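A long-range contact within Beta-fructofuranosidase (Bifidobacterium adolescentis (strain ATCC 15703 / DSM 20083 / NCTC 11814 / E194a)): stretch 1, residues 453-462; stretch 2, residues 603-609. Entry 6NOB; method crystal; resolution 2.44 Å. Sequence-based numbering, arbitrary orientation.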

# COMPACT_ATOMS: atom_id res chain seq x y z
N TRP A 453 -1.52 1.74 -1.49
CA TRP A 453 -1.96 2.07 -0.14
C TRP A 453 -2.60 3.44 -0.15
O TRP A 453 -2.03 4.39 -0.70
CB TRP A 453 -0.79 2.03 0.85
CG TRP A 453 -1.00 2.83 2.12
CD1 TRP A 453 -2.04 2.70 3.00
CD2 TRP A 453 -0.14 3.85 2.65
NE1 TRP A 453 -1.88 3.59 4.04
CE2 TRP A 453 -0.73 4.30 3.85
CE3 TRP A 453 1.06 4.42 2.23
CZ2 TRP A 453 -0.15 5.30 4.63
CZ3 TRP A 453 1.63 5.42 3.00
CH2 TRP A 453 1.03 5.85 4.19
N PHE A 454 -3.79 3.55 0.44
CA PHE A 454 -4.50 4.82 0.53
C PHE A 454 -4.06 5.53 1.81
O PHE A 454 -4.53 5.19 2.90
CB PHE A 454 -6.00 4.61 0.48
CG PHE A 454 -6.54 4.43 -0.90
CD1 PHE A 454 -6.36 5.42 -1.86
CD2 PHE A 454 -7.21 3.27 -1.26
CE1 PHE A 454 -6.84 5.26 -3.14
CE2 PHE A 454 -7.70 3.11 -2.54
CZ PHE A 454 -7.51 4.10 -3.49
N THR A 455 -3.16 6.49 1.67
CA THR A 455 -2.76 7.34 2.78
C THR A 455 -3.73 8.51 2.90
O THR A 455 -4.34 8.95 1.91
CB THR A 455 -1.32 7.84 2.61
OG1 THR A 455 -0.95 8.64 3.74
CG2 THR A 455 -1.18 8.67 1.34
N ASP A 456 -3.88 9.02 4.12
CA ASP A 456 -4.96 9.95 4.45
C ASP A 456 -4.55 11.40 4.21
O ASP A 456 -4.52 12.23 5.13
CB ASP A 456 -5.43 9.73 5.88
CG ASP A 456 -6.69 10.50 6.20
OD1 ASP A 456 -7.47 10.77 5.26
OD2 ASP A 456 -6.90 10.86 7.39
N PHE A 457 -4.26 11.72 2.96
CA PHE A 457 -4.09 13.12 2.58
C PHE A 457 -5.41 13.90 2.66
O PHE A 457 -5.40 15.07 3.05
CB PHE A 457 -3.47 13.24 1.19
CG PHE A 457 -2.05 12.75 1.11
CD1 PHE A 457 -1.23 12.77 2.23
CD2 PHE A 457 -1.53 12.28 -0.08
CE1 PHE A 457 0.08 12.32 2.16
CE2 PHE A 457 -0.22 11.83 -0.16
CZ PHE A 457 0.58 11.85 0.96
N PRO A 458 -6.56 13.31 2.29
CA PRO A 458 -7.84 14.03 2.49
C PRO A 458 -8.22 14.26 3.94
O PRO A 458 -9.26 14.89 4.19
CB PRO A 458 -8.86 13.11 1.80
CG PRO A 458 -8.07 12.35 0.80
CD PRO A 458 -6.75 12.12 1.45
N GLU A 459 -7.44 13.78 4.91
CA GLU A 459 -7.71 13.98 6.33
C GLU A 459 -9.10 13.47 6.71
O GLU A 459 -9.87 14.14 7.40
CB GLU A 459 -7.54 15.46 6.72
CG GLU A 459 -6.25 16.07 6.21
CD GLU A 459 -5.99 17.45 6.79
OE1 GLU A 459 -6.83 17.94 7.58
OE2 GLU A 459 -4.93 18.03 6.46
N MET A 460 -9.41 12.26 6.25
CA MET A 460 -10.70 11.64 6.53
C MET A 460 -10.67 10.69 7.72
O MET A 460 -11.73 10.21 8.13
CB MET A 460 -11.20 10.89 5.29
CG MET A 460 -11.75 11.81 4.21
SD MET A 460 -13.34 12.52 4.67
CE MET A 460 -13.55 13.74 3.39
N ARG A 461 -9.49 10.43 8.28
CA ARG A 461 -9.35 9.49 9.38
C ARG A 461 -9.16 10.23 10.70
O ARG A 461 -8.43 11.22 10.77
CB ARG A 461 -8.17 8.54 9.14
CG ARG A 461 -8.35 7.66 7.91
CD ARG A 461 -7.11 6.83 7.64
NE ARG A 461 -7.32 5.87 6.56
CZ ARG A 461 -6.37 5.47 5.73
NH1 ARG A 461 -5.13 5.93 5.85
NH2 ARG A 461 -6.65 4.60 4.77
N VAL A 462 -9.83 9.75 11.74
CA VAL A 462 -9.73 10.31 13.08
C VAL A 462 -9.41 9.18 14.05
O VAL A 462 -10.09 8.15 14.05
CB VAL A 462 -11.02 11.04 13.50
CG1 VAL A 462 -10.94 11.47 14.96
CG2 VAL A 462 -11.28 12.23 12.61
N GLY A 603 -8.72 7.42 -11.00
CA GLY A 603 -8.68 8.41 -9.94
C GLY A 603 -9.38 7.96 -8.68
O GLY A 603 -10.50 7.44 -8.74
N SER A 604 -8.74 8.16 -7.53
CA SER A 604 -9.25 7.61 -6.28
C SER A 604 -8.75 8.44 -5.11
O SER A 604 -7.74 9.15 -5.20
CB SER A 604 -8.82 6.15 -6.11
OG SER A 604 -7.41 6.02 -6.13
N MET A 605 -9.48 8.35 -3.99
CA MET A 605 -9.14 9.07 -2.76
C MET A 605 -10.08 8.61 -1.65
O MET A 605 -11.16 8.08 -1.90
CB MET A 605 -9.25 10.58 -2.94
CG MET A 605 -10.68 11.09 -3.05
SD MET A 605 -10.78 12.86 -3.35
CE MET A 605 -9.99 12.97 -4.95
N LEU A 606 -9.64 8.83 -0.41
CA LEU A 606 -10.49 8.60 0.74
C LEU A 606 -11.57 9.67 0.82
O LEU A 606 -11.30 10.86 0.62
CB LEU A 606 -9.67 8.59 2.03
CG LEU A 606 -8.54 7.57 2.16
CD1 LEU A 606 -7.86 7.71 3.51
CD2 LEU A 606 -9.06 6.16 1.95
N PHE A 607 -12.79 9.25 1.12
CA PHE A 607 -13.89 10.19 1.35
C PHE A 607 -14.94 9.50 2.20
O PHE A 607 -15.64 8.61 1.71
CB PHE A 607 -14.48 10.68 0.03
CG PHE A 607 -15.59 11.68 0.21
CD1 PHE A 607 -16.91 11.27 0.31
CD2 PHE A 607 -15.30 13.03 0.30
CE1 PHE A 607 -17.92 12.19 0.49
CE2 PHE A 607 -16.31 13.96 0.48
CZ PHE A 607 -17.62 13.54 0.57
N GLN A 608 -15.06 9.92 3.46
CA GLN A 608 -15.99 9.29 4.39
C GLN A 608 -17.42 9.69 4.06
O GLN A 608 -17.86 10.79 4.39
CB GLN A 608 -15.63 9.67 5.83
CG GLN A 608 -16.49 8.98 6.87
CD GLN A 608 -16.36 7.47 6.83
OE1 GLN A 608 -15.30 6.92 7.11
NE2 GLN A 608 -17.45 6.79 6.47
N GLY A 609 -18.15 8.80 3.40
CA GLY A 609 -19.57 9.01 3.22
C GLY A 609 -20.34 8.76 4.50
O GLY A 609 -19.87 8.11 5.44
O HOH W 1 -6.65 9.28 -0.18
O HOH W 2 -12.55 7.63 7.01

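How do the two backbones lie against each other? Stretch 2 arrives as a strand that ends at Leu606 and continues as loop, while stretch 1 leaves its own strand after Phe454 and folds into a type I turn from Asp456 to Glu459. The chains approach most closely as Pro458 beside Leu606 and Met460 beside Gln608: Pro458 CA lies 6.3 Å from Leu606 CA, and Met460 CA 6.2 Å from Gln608 CA. No direct hydrogen bond joins the two backbones; a water does part of that work, donating to Thr455 O at 3.1 Å and accepting from Leu606 N at 3.0 Å.

What fills the hollow inside the bend of stretch 1? Leu606 does, pointing toward the other stretch and giving up more surface to it than any other residue here. Its CD2 rests 3.7 Å from Phe454 CB, while its CD1 lies 3.5 Å from Asp456 OD1 and 3.5 Å from Arg461 CZ, over one face of the guanidinium. Near the base of the side chain, Leu606 CB is 4.3 Å from both Pro458 CG and Met460 CB. The contact is therefore chiefly a matter of fit, a branched apolar knob seated among apolar carbons, the flat face of a guanidinium and a carboxylate oxygen.

What holds the hollow in shape? Asp456 reaches forward across the turn: Met460 N donates to Asp456 OD1 at 2.6 Å, and Arg461 N donates to Asp456 OD2 at 2.8 Å. Arg461 returns to the start of the bend, where its NH2 donates to Phe454 O at 2.9 Å and its NH1 makes a weak bond to the same oxygen at 3.1 Å. These bonds tie the two ends of the bend together, so that the polar groups bordering Leu606 find partners within their own stretch.

Which bumps run the other way, from stretch 1 into stretch 2? Met460 is the main one. Its thioether lies along the chain beyond Leu606: CE packs 3.6 Å from Phe607 CD2, and SD accepts a weak but nearly straight hydrogen bond from Gln608 N at 3.3 Å, sulfur being a soft, poor acceptor. A second water donates to Met460 O at 2.9 Å and to Gln608 OE1 at 2.8 Å, linking the same neighbours. Toward the strand, the Phe454 ring presents its edge to Ser604, with CE1 only 3.1 Å from Ser604 OG, a tight approach that suits the slightly positive rim of an aromatic ring.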